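Local coordinates for protein endo-beta-1,2-glucanase (Talaromyces funiculosus, PDB 6IMV) that hydrolyses internal beta-1,2-glucosidic linkages of beta-1,2-glucans as a fungal member of a newly recognised glycoside hydrolase family, at residues C15-Q20 against L38-K43; G61-W66 against G71-P76; D268-W273 against V465-A470; P313-D318 against V390-G395. All blocks are in the same frame, centred on the assembly; numbering follows the deposited sequence. Where two conformers were deposited one is given.

Contact 1: residues C15-Q20 against L38-K43; sequences CRFAHQ and LFWEGK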
loop_
_atom_site.group_PDB
_atom_site.type_symbol
_atom_site.label_atom_id
_atom_site.label_comp_id
_atom_site.label_asym_id
_atom_site.label_seq_id
_atom_site.Cartn_x
_atom_site.Cartn_y
_atom_site.Cartn_z
ATOM N N CYS A 15 19.135 -14.472 8.953
ATOM C CA CYS A 15 18.310 -14.221 7.795
ATOM C C CYS A 15 17.033 -15.072 7.836
ATOM O O CYS A 15 15.952 -14.584 7.508
ATOM C CB CYS A 15 19.062 -14.506 6.504
ATOM S SG CYS A 15 18.119 -13.941 5.068
ATOM N N ARG A 16 17.176 -16.335 8.235
ATOM C CA ARG A 16 16.096 -17.305 8.211
ATOM C C ARG A 16 15.455 -17.401 9.603
ATOM O O ARG A 16 15.205 -18.478 10.095
ATOM C CB ARG A 16 16.644 -18.649 7.705
ATOM C CG ARG A 16 15.600 -19.565 7.088
ATOM C CD ARG A 16 15.042 -19.017 5.785
ATOM N NE ARG A 16 14.146 -19.962 5.110
ATOM C CZ ARG A 16 12.824 -19.858 5.037
ATOM N NH1 ARG A 16 12.172 -18.936 5.734
ATOM N NH2 ARG A 16 12.160 -20.681 4.246
ATOM N N PHE A 17 15.131 -16.247 10.204
ATOM C CA PHE A 17 14.655 -16.174 11.586
ATOM C C PHE A 17 13.227 -16.717 11.731
ATOM O O PHE A 17 12.839 -17.116 12.836
ATOM C CB PHE A 17 14.727 -14.740 12.125
ATOM C CG PHE A 17 13.778 -13.774 11.461
ATOM C CD1 PHE A 17 12.460 -13.671 11.887
ATOM C CD2 PHE A 17 14.195 -12.984 10.403
ATOM C CE1 PHE A 17 11.586 -12.799 11.261
ATOM C CE2 PHE A 17 13.317 -12.098 9.795
ATOM C CZ PHE A 17 12.020 -12.013 10.221
ATOM N N ALA A 18 12.444 -16.737 10.646
ATOM C CA ALA A 18 11.026 -17.083 10.750
ATOM C C ALA A 18 10.845 -18.462 11.395
ATOM O O ALA A 18 9.963 -18.619 12.240
ATOM C CB ALA A 18 10.348 -17.017 9.410
ATOM N N HIS A 19 11.680 -19.447 11.026
ATOM C CA HIS A 19 11.515 -20.802 11.578
ATOM C C HIS A 19 12.352 -21.014 12.852
ATOM O O HIS A 19 12.308 -22.112 13.420
ATOM C CB HIS A 19 11.727 -21.898 10.520
ATOM C CG HIS A 19 13.086 -21.993 9.907
ATOM N ND1 HIS A 19 13.256 -22.490 8.625
ATOM C CD2 HIS A 19 14.319 -21.697 10.371
ATOM C CE1 HIS A 19 14.541 -22.510 8.328
ATOM N NE2 HIS A 19 15.223 -22.022 9.386
ATOM N N GLN A 20 13.058 -19.975 13.319
ATOM C CA GLN A 20 13.722 -19.976 14.632
ATOM C C GLN A 20 12.709 -19.752 15.768
ATOM O O GLN A 20 13.037 -20.030 16.925
ATOM C CB GLN A 20 14.805 -18.897 14.718
ATOM C CG GLN A 20 16.046 -19.181 13.887
ATOM C CD GLN A 20 17.076 -18.085 14.019
ATOM O OE1 GLN A 20 16.754 -16.912 14.170
ATOM N NE2 GLN A 20 18.344 -18.452 13.955
ATOM N N LEU A 38 11.545 -6.237 10.934
ATOM C CA LEU A 38 11.894 -4.895 10.484
ATOM C C LEU A 38 13.355 -4.836 10.028
ATOM O O LEU A 38 13.668 -4.151 9.053
ATOM C CB LEU A 38 11.637 -3.902 11.618
ATOM C CG LEU A 38 10.174 -3.595 11.901
ATOM C CD1 LEU A 38 10.033 -2.888 13.241
ATOM C CD2 LEU A 38 9.572 -2.768 10.776
ATOM N N PHE A 39 14.239 -5.531 10.756
ATOM C CA PHE A 39 15.682 -5.559 10.460
ATOM C C PHE A 39 15.908 -6.054 9.027
ATOM O O PHE A 39 16.591 -5.403 8.237
ATOM C CB PHE A 39 16.441 -6.441 11.457
ATOM C CG PHE A 39 17.929 -6.497 11.228
ATOM C CD1 PHE A 39 18.758 -5.524 11.764
ATOM C CD2 PHE A 39 18.503 -7.499 10.455
ATOM C CE1 PHE A 39 20.129 -5.554 11.543
ATOM C CE2 PHE A 39 19.872 -7.534 10.236
ATOM C CZ PHE A 39 20.682 -6.560 10.781
ATOM N N TRP A 40 15.309 -7.200 8.691
ATOM C CA TRP A 40 15.535 -7.797 7.375
ATOM C C TRP A 40 14.741 -7.070 6.280
ATOM O O TRP A 40 15.253 -6.915 5.158
ATOM C CB TRP A 40 15.291 -9.303 7.423
ATOM C CG TRP A 40 16.466 -9.973 8.058
ATOM C CD1 TRP A 40 16.552 -10.424 9.339
ATOM C CD2 TRP A 40 17.767 -10.161 7.470
ATOM N NE1 TRP A 40 17.809 -10.909 9.581
ATOM C CE2 TRP A 40 18.578 -10.756 8.456
ATOM C CE3 TRP A 40 18.322 -9.890 6.208
ATOM C CZ2 TRP A 40 19.906 -11.102 8.214
ATOM C CZ3 TRP A 40 19.637 -10.225 5.972
ATOM C CH2 TRP A 40 20.414 -10.830 6.963
ATOM N N GLU A 41 13.533 -6.593 6.607
ATOM C CA GLU A 41 12.763 -5.783 5.662
ATOM C C GLU A 41 13.581 -4.551 5.235
ATOM O O GLU A 41 13.564 -4.160 4.069
ATOM C CB GLU A 41 11.419 -5.367 6.271
ATOM C CG GLU A 41 10.352 -6.456 6.261
ATOM C CD GLU A 41 10.302 -7.301 5.004
ATOM O OE1 GLU A 41 10.089 -6.738 3.906
ATOM O OE2 GLU A 41 10.497 -8.517 5.126
ATOM N N GLY A 42 14.281 -3.938 6.195
ATOM C CA GLY A 42 15.124 -2.779 5.968
ATOM C C GLY A 42 16.220 -2.996 4.934
ATOM O O GLY A 42 16.660 -2.044 4.300
ATOM N N LYS A 43 16.669 -4.242 4.751
ATOM C CA LYS A 43 17.701 -4.563 3.757
ATOM C C LYS A 43 17.174 -4.362 2.334
ATOM O O LYS A 43 17.972 -4.232 1.399
ATOM C CB LYS A 43 18.234 -5.988 3.945
ATOM C CG LYS A 43 18.932 -6.234 5.275
ATOM C CD LYS A 43 19.919 -5.150 5.638
ATOM C CE LYS A 43 20.790 -5.508 6.825
ATOM N NZ LYS A 43 21.412 -4.291 7.397
#

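Contact 2: residues G61-W66 against G71-P76; sequences GTNIDW and GTVKHP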
loop_
_atom_site.group_PDB
_atom_site.type_symbol
_atom_site.label_atom_id
_atom_site.label_comp_id
_atom_site.label_asym_id
_atom_site.label_seq_id
_atom_site.Cartn_x
_atom_site.Cartn_y
_atom_site.Cartn_z
ATOM N N GLY A 61 10.611 -2.781 -7.648
ATOM C CA GLY A 61 11.371 -3.755 -6.886
ATOM C C GLY A 61 12.440 -4.407 -7.744
ATOM O O GLY A 61 12.941 -3.802 -8.683
ATOM N N THR A 62 12.775 -5.656 -7.432
ATOM C CA THR A 62 13.803 -6.374 -8.176
ATOM C C THR A 62 13.579 -7.883 -8.075
ATOM O O THR A 62 13.108 -8.408 -7.056
ATOM C CB THR A 62 15.214 -6.016 -7.683
ATOM O OG1 THR A 62 16.153 -6.725 -8.493
ATOM C CG2 THR A 62 15.455 -6.389 -6.243
ATOM N N ASN A 63 13.955 -8.576 -9.151
ATOM C CA ASN A 63 14.086 -10.019 -9.150
ATOM C C ASN A 63 15.302 -10.394 -8.301
ATOM O O ASN A 63 16.253 -9.619 -8.184
ATOM C CB ASN A 63 14.259 -10.566 -10.564
ATOM C CG ASN A 63 13.070 -10.280 -11.447
ATOM O OD1 ASN A 63 12.108 -11.043 -11.444
ATOM N ND2 ASN A 63 13.137 -9.189 -12.194
ATOM N N ILE A 64 15.248 -11.589 -7.713
ATOM C CA ILE A 64 16.388 -12.172 -7.034
ATOM C C ILE A 64 16.634 -13.550 -7.651
ATOM O O ILE A 64 15.696 -14.199 -8.150
ATOM C CB ILE A 64 16.180 -12.221 -5.502
ATOM C CG1 ILE A 64 14.974 -13.079 -5.095
ATOM C CG2 ILE A 64 16.064 -10.813 -4.955
ATOM C CD1 ILE A 64 14.685 -13.078 -3.601
ATOM N N ASP A 65 17.899 -13.975 -7.631
ATOM C CA ASP A 65 18.324 -15.198 -8.294
ATOM C C ASP A 65 17.632 -16.403 -7.645
ATOM O O ASP A 65 17.574 -16.540 -6.421
ATOM C CB ASP A 65 19.847 -15.329 -8.265
ATOM C CG ASP A 65 20.355 -16.553 -9.005
ATOM O OD1 ASP A 65 20.513 -16.456 -10.220
ATOM O OD2 ASP A 65 20.545 -17.603 -8.349
ATOM N N TRP A 66 17.123 -17.292 -8.497
ATOM C CA TRP A 66 16.396 -18.470 -8.085
ATOM C C TRP A 66 17.161 -19.271 -7.022
ATOM O O TRP A 66 16.562 -19.743 -6.063
ATOM C CB TRP A 66 16.067 -19.351 -9.293
ATOM C CG TRP A 66 15.290 -20.560 -8.887
ATOM C CD1 TRP A 66 15.748 -21.843 -8.750
ATOM C CD2 TRP A 66 13.914 -20.579 -8.476
ATOM N NE1 TRP A 66 14.734 -22.663 -8.328
ATOM C CE2 TRP A 66 13.599 -21.914 -8.150
ATOM C CE3 TRP A 66 12.920 -19.600 -8.373
ATOM C CZ2 TRP A 66 12.325 -22.293 -7.736
ATOM C CZ3 TRP A 66 11.665 -19.977 -7.956
ATOM C CH2 TRP A 66 11.376 -21.303 -7.638
ATOM N N GLY A 71 19.932 -10.026 -5.409
ATOM C CA GLY A 71 19.426 -9.114 -6.424
ATOM C C GLY A 71 20.063 -9.384 -7.777
ATOM O O GLY A 71 21.269 -9.531 -7.871
ATOM N N THR A 72 19.235 -9.471 -8.820
ATOM C CA THR A 72 19.697 -9.704 -10.192
ATOM C C THR A 72 19.236 -8.557 -11.102
ATOM O O THR A 72 20.031 -7.747 -11.515
ATOM C CB THR A 72 19.217 -11.060 -10.736
ATOM O OG1 THR A 72 17.817 -11.178 -10.513
ATOM C CG2 THR A 72 19.914 -12.239 -10.094
ATOM N N VAL A 73 17.933 -8.536 -11.393
ATOM C CA VAL A 73 17.287 -7.731 -12.429
ATOM C C VAL A 73 16.248 -6.847 -11.737
ATOM O O VAL A 73 15.199 -7.355 -11.338
ATOM C CB VAL A 73 16.586 -8.638 -13.471
ATOM C CG1 VAL A 73 15.771 -7.846 -14.475
ATOM C CG2 VAL A 73 17.554 -9.552 -14.194
ATOM N N LYS A 74 16.514 -5.542 -11.634
ATOM C CA LYS A 74 15.530 -4.613 -11.074
ATOM C C LYS A 74 14.349 -4.419 -12.041
ATOM O O LYS A 74 14.476 -4.616 -13.234
ATOM C CB LYS A 74 16.188 -3.272 -10.731
ATOM C CG LYS A 74 16.602 -2.397 -11.910
ATOM C CD LYS A 74 17.140 -1.061 -11.447
ATOM C CE LYS A 74 18.122 -0.435 -12.411
ATOM N NZ LYS A 74 19.402 -1.183 -12.423
ATOM N N HIS A 75 13.198 -4.024 -11.491
ATOM C CA HIS A 75 12.144 -3.370 -12.250
ATOM C C HIS A 75 12.496 -1.892 -12.354
ATOM O O HIS A 75 12.538 -1.217 -11.323
ATOM C CB HIS A 75 10.766 -3.553 -11.583
ATOM C CG HIS A 75 10.212 -4.936 -11.676
ATOM N ND1 HIS A 75 9.023 -5.293 -11.053
ATOM C CD2 HIS A 75 10.670 -6.045 -12.303
ATOM C CE1 HIS A 75 8.775 -6.563 -11.289
ATOM N NE2 HIS A 75 9.765 -7.046 -12.068
ATOM N N PRO A 76 12.737 -1.342 -13.570
ATOM C CA PRO A 76 13.174 0.050 -13.715
ATOM C C PRO A 76 12.026 1.072 -13.693
ATOM O O PRO A 76 12.232 2.242 -13.959
ATOM C CB PRO A 76 13.824 0.033 -15.111
ATOM C CG PRO A 76 12.948 -0.946 -15.895
ATOM C CD PRO A 76 12.577 -2.012 -14.879
HETATM O O HOH W 1 9.935 -9.586 -12.640
#

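Contact 3: residues D268-W273 against V465-A470; sequences DIEALW and VERIEA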
loop_
_atom_site.group_PDB
_atom_site.type_symbol
_atom_site.label_atom_id
_atom_site.label_comp_id
_atom_site.label_asym_id
_atom_site.label_seq_id
_atom_site.Cartn_x
_atom_site.Cartn_y
_atom_site.Cartn_z
ATOM N N ASP A 268 -21.371 19.242 -5.886
ATOM C CA ASP A 268 -20.444 18.297 -6.501
ATOM C C ASP A 268 -19.881 17.329 -5.447
ATOM O O ASP A 268 -19.678 16.156 -5.748
ATOM C CB ASP A 268 -19.320 19.029 -7.233
ATOM C CG ASP A 268 -19.720 19.487 -8.624
ATOM O OD1 ASP A 268 -20.304 18.678 -9.368
ATOM O OD2 ASP A 268 -19.467 20.645 -8.942
ATOM N N ILE A 269 -19.615 17.842 -4.235
ATOM C CA ILE A 269 -19.190 17.026 -3.089
ATOM C C ILE A 269 -20.286 15.997 -2.778
ATOM O O ILE A 269 -20.001 14.809 -2.612
ATOM C CB ILE A 269 -18.829 17.908 -1.872
ATOM C CG1 ILE A 269 -17.568 18.741 -2.135
ATOM C CG2 ILE A 269 -18.684 17.068 -0.608
ATOM C CD1 ILE A 269 -17.344 19.864 -1.142
ATOM N N GLU A 270 -21.544 16.444 -2.735
ATOM C CA GLU A 270 -22.658 15.532 -2.479
ATOM C C GLU A 270 -22.732 14.488 -3.603
ATOM O O GLU A 270 -22.969 13.314 -3.341
ATOM C CB GLU A 270 -23.978 16.293 -2.335
ATOM C CG GLU A 270 -24.982 15.561 -1.465
ATOM C CD GLU A 270 -24.705 15.707 0.023
ATOM O OE1 GLU A 270 -24.311 16.820 0.446
ATOM O OE2 GLU A 270 -24.882 14.718 0.765
ATOM N N ALA A 271 -22.492 14.918 -4.847
ATOM C CA ALA A 271 -22.531 14.012 -6.009
ATOM C C ALA A 271 -21.413 12.953 -5.918
ATOM O O ALA A 271 -21.632 11.816 -6.314
ATOM C CB ALA A 271 -22.457 14.799 -7.302
ATOM N N LEU A 272 -20.232 13.322 -5.396
ATOM C CA LEU A 272 -19.138 12.358 -5.196
ATOM C C LEU A 272 -19.646 11.158 -4.382
ATOM O O LEU A 272 -19.461 10.020 -4.775
ATOM C CB LEU A 272 -17.964 13.023 -4.464
ATOM C CG LEU A 272 -17.108 13.996 -5.273
ATOM C CD1 LEU A 272 -16.017 14.591 -4.389
ATOM C CD2 LEU A 272 -16.492 13.320 -6.490
ATOM N N TRP A 273 -20.290 11.441 -3.246
ATOM C CA TRP A 273 -20.686 10.396 -2.306
ATOM C C TRP A 273 -21.929 9.655 -2.808
ATOM O O TRP A 273 -22.046 8.446 -2.622
ATOM C CB TRP A 273 -20.849 10.972 -0.900
ATOM C CG TRP A 273 -19.516 11.391 -0.367
ATOM C CD1 TRP A 273 -19.027 12.660 -0.288
ATOM C CD2 TRP A 273 -18.469 10.525 0.106
ATOM N NE1 TRP A 273 -17.751 12.643 0.213
ATOM C CE2 TRP A 273 -17.382 11.352 0.469
ATOM C CE3 TRP A 273 -18.355 9.141 0.295
ATOM C CZ2 TRP A 273 -16.195 10.839 0.985
ATOM C CZ3 TRP A 273 -17.180 8.632 0.812
ATOM C CH2 TRP A 273 -16.113 9.474 1.146
ATOM N N VAL A 465 -14.993 12.946 9.527
ATOM C CA VAL A 465 -15.688 12.057 10.475
ATOM C C VAL A 465 -17.188 12.056 10.159
ATOM O O VAL A 465 -17.796 10.991 10.005
ATOM C CB VAL A 465 -15.410 12.430 11.943
ATOM C CG1 VAL A 465 -16.256 11.602 12.893
ATOM C CG2 VAL A 465 -13.929 12.292 12.290
ATOM N N GLU A 466 -17.775 13.252 10.047
ATOM C CA GLU A 466 -19.223 13.393 9.804
ATOM C C GLU A 466 -19.637 12.635 8.541
ATOM O O GLU A 466 -20.585 11.860 8.548
ATOM C CB GLU A 466 -19.595 14.871 9.652
ATOM C CG GLU A 466 -21.040 15.095 9.248
ATOM C CD GLU A 466 -21.417 16.554 9.099
ATOM O OE1 GLU A 466 -20.817 17.238 8.254
ATOM O OE2 GLU A 466 -22.292 16.995 9.844
ATOM N N ARG A 467 -18.930 12.909 7.444
ATOM C CA ARG A 467 -19.255 12.327 6.159
ATOM C C ARG A 467 -19.081 10.804 6.207
ATOM O O ARG A 467 -19.948 10.064 5.767
ATOM C CB ARG A 467 -18.367 12.944 5.071
ATOM C CG ARG A 467 -18.451 12.259 3.713
ATOM C CD ARG A 467 -19.859 12.173 3.145
ATOM N NE ARG A 467 -20.417 13.481 2.844
ATOM C CZ ARG A 467 -21.569 13.680 2.224
ATOM N NH1 ARG A 467 -21.931 14.907 1.881
ATOM N NH2 ARG A 467 -22.348 12.655 1.927
ATOM N N ILE A 468 -17.932 10.333 6.692
ATOM C CA ILE A 468 -17.586 8.920 6.490
ATOM C C ILE A 468 -18.372 8.069 7.504
ATOM O O ILE A 468 -18.803 6.976 7.178
ATOM C CB ILE A 468 -16.057 8.701 6.508
ATOM C CG1 ILE A 468 -15.654 7.441 5.733
ATOM C CG2 ILE A 468 -15.510 8.678 7.927
ATOM C CD1 ILE A 468 -16.197 7.358 4.315
ATOM N N GLU A 469 -18.650 8.620 8.697
ATOM C CA GLU A 469 -19.501 7.925 9.667
ATOM C C GLU A 469 -20.927 7.826 9.117
ATOM O O GLU A 469 -21.543 6.767 9.218
ATOM C CB GLU A 469 -19.486 8.604 11.033
ATOM C CG GLU A 469 -20.206 7.800 12.100
ATOM C CD GLU A 469 -19.894 8.226 13.522
ATOM O OE1 GLU A 469 -19.929 9.447 13.788
ATOM O OE2 GLU A 469 -19.607 7.335 14.364
ATOM N N ALA A 470 -21.414 8.900 8.479
ATOM C CA ALA A 470 -22.733 8.897 7.863
ATOM C C ALA A 470 -22.826 7.784 6.814
ATOM O O ALA A 470 -23.787 7.005 6.824
ATOM C CB ALA A 470 -23.059 10.252 7.269
#

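Contact 4: residues P313-D318 against V390-G395; sequences PYYDID and VLFDKG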
loop_
_atom_site.group_PDB
_atom_site.type_symbol
_atom_site.label_atom_id
_atom_site.label_comp_id
_atom_site.label_asym_id
_atom_site.label_seq_id
_atom_site.Cartn_x
_atom_site.Cartn_y
_atom_site.Cartn_z
ATOM N N PRO A 313 -7.639 8.610 9.058
ATOM C CA PRO A 313 -8.110 8.030 10.319
ATOM C C PRO A 313 -9.533 7.442 10.269
ATOM O O PRO A 313 -10.386 7.799 11.079
ATOM C CB PRO A 313 -8.020 9.230 11.279
ATOM C CG PRO A 313 -8.290 10.422 10.402
ATOM C CD PRO A 313 -7.627 10.084 9.082
ATOM N N TYR A 314 -9.745 6.493 9.354
ATOM C CA TYR A 314 -10.974 5.736 9.245
ATOM C C TYR A 314 -11.323 5.044 10.573
ATOM O O TYR A 314 -12.491 4.949 10.919
ATOM C CB TYR A 314 -10.847 4.694 8.126
ATOM C CG TYR A 314 -11.019 5.266 6.744
ATOM C CD1 TYR A 314 -12.278 5.345 6.172
ATOM C CD2 TYR A 314 -9.938 5.739 6.012
ATOM C CE1 TYR A 314 -12.459 5.874 4.907
ATOM C CE2 TYR A 314 -10.106 6.277 4.745
ATOM C CZ TYR A 314 -11.374 6.348 4.193
ATOM O OH TYR A 314 -11.580 6.877 2.947
ATOM N N TYR A 315 -10.313 4.556 11.305
ATOM C CA TYR A 315 -10.562 3.734 12.498
ATOM C C TYR A 315 -10.842 4.594 13.738
ATOM O O TYR A 315 -11.080 4.025 14.805
ATOM C CB TYR A 315 -9.417 2.745 12.722
ATOM C CG TYR A 315 -9.312 1.662 11.678
ATOM C CD1 TYR A 315 -10.321 1.455 10.743
ATOM C CD2 TYR A 315 -8.198 0.834 11.620
ATOM C CE1 TYR A 315 -10.211 0.474 9.771
ATOM C CE2 TYR A 315 -8.087 -0.165 10.668
ATOM C CZ TYR A 315 -9.100 -0.351 9.742
ATOM O OH TYR A 315 -9.010 -1.328 8.791
ATOM N N ASP A 316 -10.863 5.931 13.592
ATOM C CA ASP A 316 -11.424 6.835 14.608
ATOM C C ASP A 316 -12.948 6.684 14.672
ATOM O O ASP A 316 -13.550 7.083 15.645
ATOM C CB ASP A 316 -11.075 8.306 14.345
ATOM C CG ASP A 316 -9.628 8.678 14.613
ATOM O OD1 ASP A 316 -8.860 7.778 14.915
ATOM O OD2 ASP A 316 -9.288 9.874 14.516
ATOM N N ILE A 317 -13.575 6.151 13.613
ATOM C CA ILE A 317 -15.025 5.944 13.567
ATOM C C ILE A 317 -15.300 4.482 13.948
ATOM O O ILE A 317 -14.841 3.566 13.262
ATOM C CB ILE A 317 -15.601 6.302 12.180
ATOM C CG1 ILE A 317 -15.376 7.777 11.816
ATOM C CG2 ILE A 317 -17.077 5.945 12.100
ATOM C CD1 ILE A 317 -13.996 8.093 11.273
ATOM N N ASP A 318 -16.064 4.278 15.029
ATOM C CA ASP A 318 -16.214 2.960 15.638
ATOM C C ASP A 318 -16.946 2.005 14.682
ATOM O O ASP A 318 -16.558 0.858 14.581
ATOM C CB ASP A 318 -16.921 3.017 16.995
ATOM C CG ASP A 318 -16.838 1.705 17.766
ATOM O OD1 ASP A 318 -15.735 1.131 17.834
ATOM O OD2 ASP A 318 -17.885 1.250 18.265
ATOM N N VAL A 390 -2.634 -6.954 10.790
ATOM C CA VAL A 390 -1.617 -6.405 11.681
ATOM C C VAL A 390 -2.167 -5.162 12.403
ATOM O O VAL A 390 -1.863 -4.953 13.578
ATOM C CB VAL A 390 -0.313 -6.090 10.922
ATOM C CG1 VAL A 390 0.605 -5.173 11.723
ATOM C CG2 VAL A 390 0.413 -7.365 10.523
ATOM N N LEU A 391 -2.970 -4.350 11.704
ATOM C CA LEU A 391 -3.529 -3.114 12.277
ATOM C C LEU A 391 -4.423 -3.418 13.487
ATOM O O LEU A 391 -4.506 -2.590 14.395
ATOM C CB LEU A 391 -4.295 -2.350 11.195
ATOM C CG LEU A 391 -3.434 -1.781 10.063
ATOM C CD1 LEU A 391 -4.289 -1.145 8.983
ATOM C CD2 LEU A 391 -2.420 -0.776 10.600
ATOM N N PHE A 392 -5.077 -4.592 13.506
ATOM C CA PHE A 392 -5.966 -4.997 14.608
ATOM C C PHE A 392 -5.261 -5.885 15.639
ATOM O O PHE A 392 -5.587 -5.821 16.825
ATOM C CB PHE A 392 -7.219 -5.694 14.065
ATOM C CG PHE A 392 -8.199 -4.716 13.474
ATOM C CD1 PHE A 392 -8.997 -3.946 14.306
ATOM C CD2 PHE A 392 -8.281 -4.521 12.104
ATOM C CE1 PHE A 392 -9.867 -3.012 13.779
ATOM C CE2 PHE A 392 -9.156 -3.587 11.574
ATOM C CZ PHE A 392 -9.947 -2.833 12.414
ATOM N N ASP A 393 -4.345 -6.743 15.192
ATOM C CA ASP A 393 -3.719 -7.711 16.081
ATOM C C ASP A 393 -2.374 -8.124 15.478
ATOM O O ASP A 393 -2.313 -8.969 14.607
ATOM C CB ASP A 393 -4.667 -8.892 16.307
ATOM C CG ASP A 393 -4.177 -9.919 17.307
ATOM O OD1 ASP A 393 -2.934 -10.077 17.444
ATOM O OD2 ASP A 393 -5.047 -10.557 17.948
ATOM N N LYS A 394 -1.291 -7.514 15.965
ATOM C CA LYS A 394 0.015 -7.697 15.363
ATOM C C LYS A 394 0.525 -9.129 15.601
ATOM O O LYS A 394 1.255 -9.635 14.766
ATOM C CB LYS A 394 0.960 -6.566 15.777
ATOM C CG LYS A 394 1.312 -6.447 17.248
ATOM C CD LYS A 394 1.919 -5.087 17.566
ATOM C CE LYS A 394 2.676 -5.103 18.880
ATOM N NZ LYS A 394 3.177 -3.751 19.221
ATOM N N GLY A 395 0.103 -9.783 16.690
ATOM C CA GLY A 395 0.466 -11.168 16.943
ATOM C C GLY A 395 -0.107 -12.098 15.888
ATOM O O GLY A 395 0.616 -12.896 15.276
#

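Contact 1: residues C15-Q20 against L38-K43
W40, on helix 30-41, carries C15 on one face of its indole in a sulfur-aromatic contact and has F17 alongside, pinning the loop near the N-terminus to that helix. L38, at the start of 38-43, points away from this loop, and its side chain packs on helices 98-104 and 433-443. F39 lies next to the contact and supports it from within its own segment: its CD2 stands 3.6 Å above the W40 plane, on the face opposite C15. W40 itself leaves the helix with CG anti to its carbonyl carbon (chi1 -77°), which turns the indole toward the loop. Over its six-membered ring C15 SG sits 4.2 Å from the centroid and only 13° off the normal, while C15 CA comes to 3.5 Å from W40 CZ2. F17 meets the other end of the indole, F17 CD2 lying 3.6 Å from W40 CD1. These two planes are nearly parallel, at 22°, but have slid so far apart that the rings barely overlap. The polar end of the indole, NE1, donates to P13 O, and C15 SG is tied to C504 by a disulfide, so covalent and noncovalent bonds both anchor the loop. E41 turns its carboxylate to K436 and to the backbone N of S416. Further along, the backbone of the residue that bears the indole is tied in turn, K43 N bonding to W40 O at 3.1 Å.

Contact 2: residues G61-W66 against G71-P76
N63 and V73 lie side by side and point the same way across the beta hairpin of strands 57-64 and 71-78, whose short segments run antiparallel at 156°. This orientation brings the N63 amide back onto the neighbouring strand: N63 ND2 donates to V73 O at 2.9 Å, with the acceptor close to the amide plane, while N63 N reaches V73 O at 2.8 Å from the opposite face of that carbonyl. N63 O is gripped in turn by T72 N at 3.1 Å and by T62 OG1 at 2.9 Å; the T62 hydroxyl can bend forward to it because OG1 stands anti to the backbone N (chi1 -178°). The register slips by one residue between the non-hydrogen-bonded pairs T62 with K74 and I64 with G71, the mark of a beta bulge. T62 and K74 direct their side chains to one sheet face, and on the exposed flank T72 CG2 rests 3.6 Å from D65 CB. H75 turns to the other face, where a water lying in its ring plane joins H75 NE2 at 2.6 Å to N63 OD1 at 2.9 Å. The other ring nitrogen, H75 ND1, is hydrogen-bonded to D60 of the glucose pocket; the H75 ring stacks with F77 and touches the bound sugar. Both ends of the N63 amide are therefore used, its nitrogen on the strand and its oxygen on the water, which should fix its rotation and place N63 behind H75, a residue in contact with the glucose.

Contact 3: residues D268-W273 against V465-A470
Helix-to-helix packing joins W273 and E270 of helix 266-276 to R467 of helix 461-475, within a largely helical domain consistent with an (alpha/alpha)-barrel. The short segment axes lie 12.5 Å apart and cross at -32°, so long side chains must span the gap. R467, bent at chi2 and chi3, lays its guanidinium flat on the indole of W273, planes 7° apart and centres separated by 4.3 Å. Its CD stands directly over the five-membered ring, 3.5 Å from the centroid. At the guanidinium edge R467 NH1 forms a salt bridge to E270 OE2 at 3.2 Å, meeting it from above the carboxylate plane. I468 CD1 adds an apolar touch to W273 CH2 at 3.8 Å. With R467 replaced by an alanine, the W273 indole is likely to lose the cover of its face and E270 its cationic mate. Q259 holds the indole through W273 NE1, while E270 and E471, which pairs with R467 NH2, should hold the guanidinium flat upon it, its positive charge balanced by acids from both helices.

Contact 4: residues P313-D318 against V390-G395
Aromatic packing between Y315 and F392 carries this contact. The ring centroids are 5.0 Å apart and the planes meet obliquely at 42°, while the side chains cross at about a right angle. F392 presents its far rim to one face of the tyrosine: F392 CZ lies 3.7 Å from Y315 CE2, and F392 CE2 lies 3.6 Å from Y315 OH. Apolar packing by the leucine is lighter, with L391 CD1 4.3 Å from Y315 CE2; both of these side chains also touch V309. Were Y315 cut back to an alanine, F392 and L391 would probably lose the ring between them and the 3-10 turn, leaving F392 less restrained on that side. No hydrogen bond crosses between the segments. The backbone bonds stay local, D316 N to P313 O at 3.2 Å and I317 N to Y314 O at 3.1 Å, and they shape the 3-10 turn that presents Y315. With F392 also resting on helix 318-337, the geometry is that of loop-to-helix packing, the 3-10 turn before helix 318-337 set against helix 387-392 just before D393, the N-cap of helix 394-405.

Contacts 1 to 3 are partly buried, whereas contact 4 lies at the surface. Contacts 3 and 4 are neighbours: I468 packs on Y314 and I317, and E469 on I317, so helix 461-475 has the 313-318 loop on one flank and helix 266-276 on another. Contacts 1 and 2, with centres about 19 Å apart, lie on the opposite side of the chain's centre from contact 3. Their chemistry follows their place: backbone and amide hydrogen bonds in the hairpin of contact 2, next to the sugar pocket; sulfur and ring packing beside a disulfide in contact 1; a charged stack between helices in contact 3; aromatic and apolar packing without a hydrogen bond across it in contact 4.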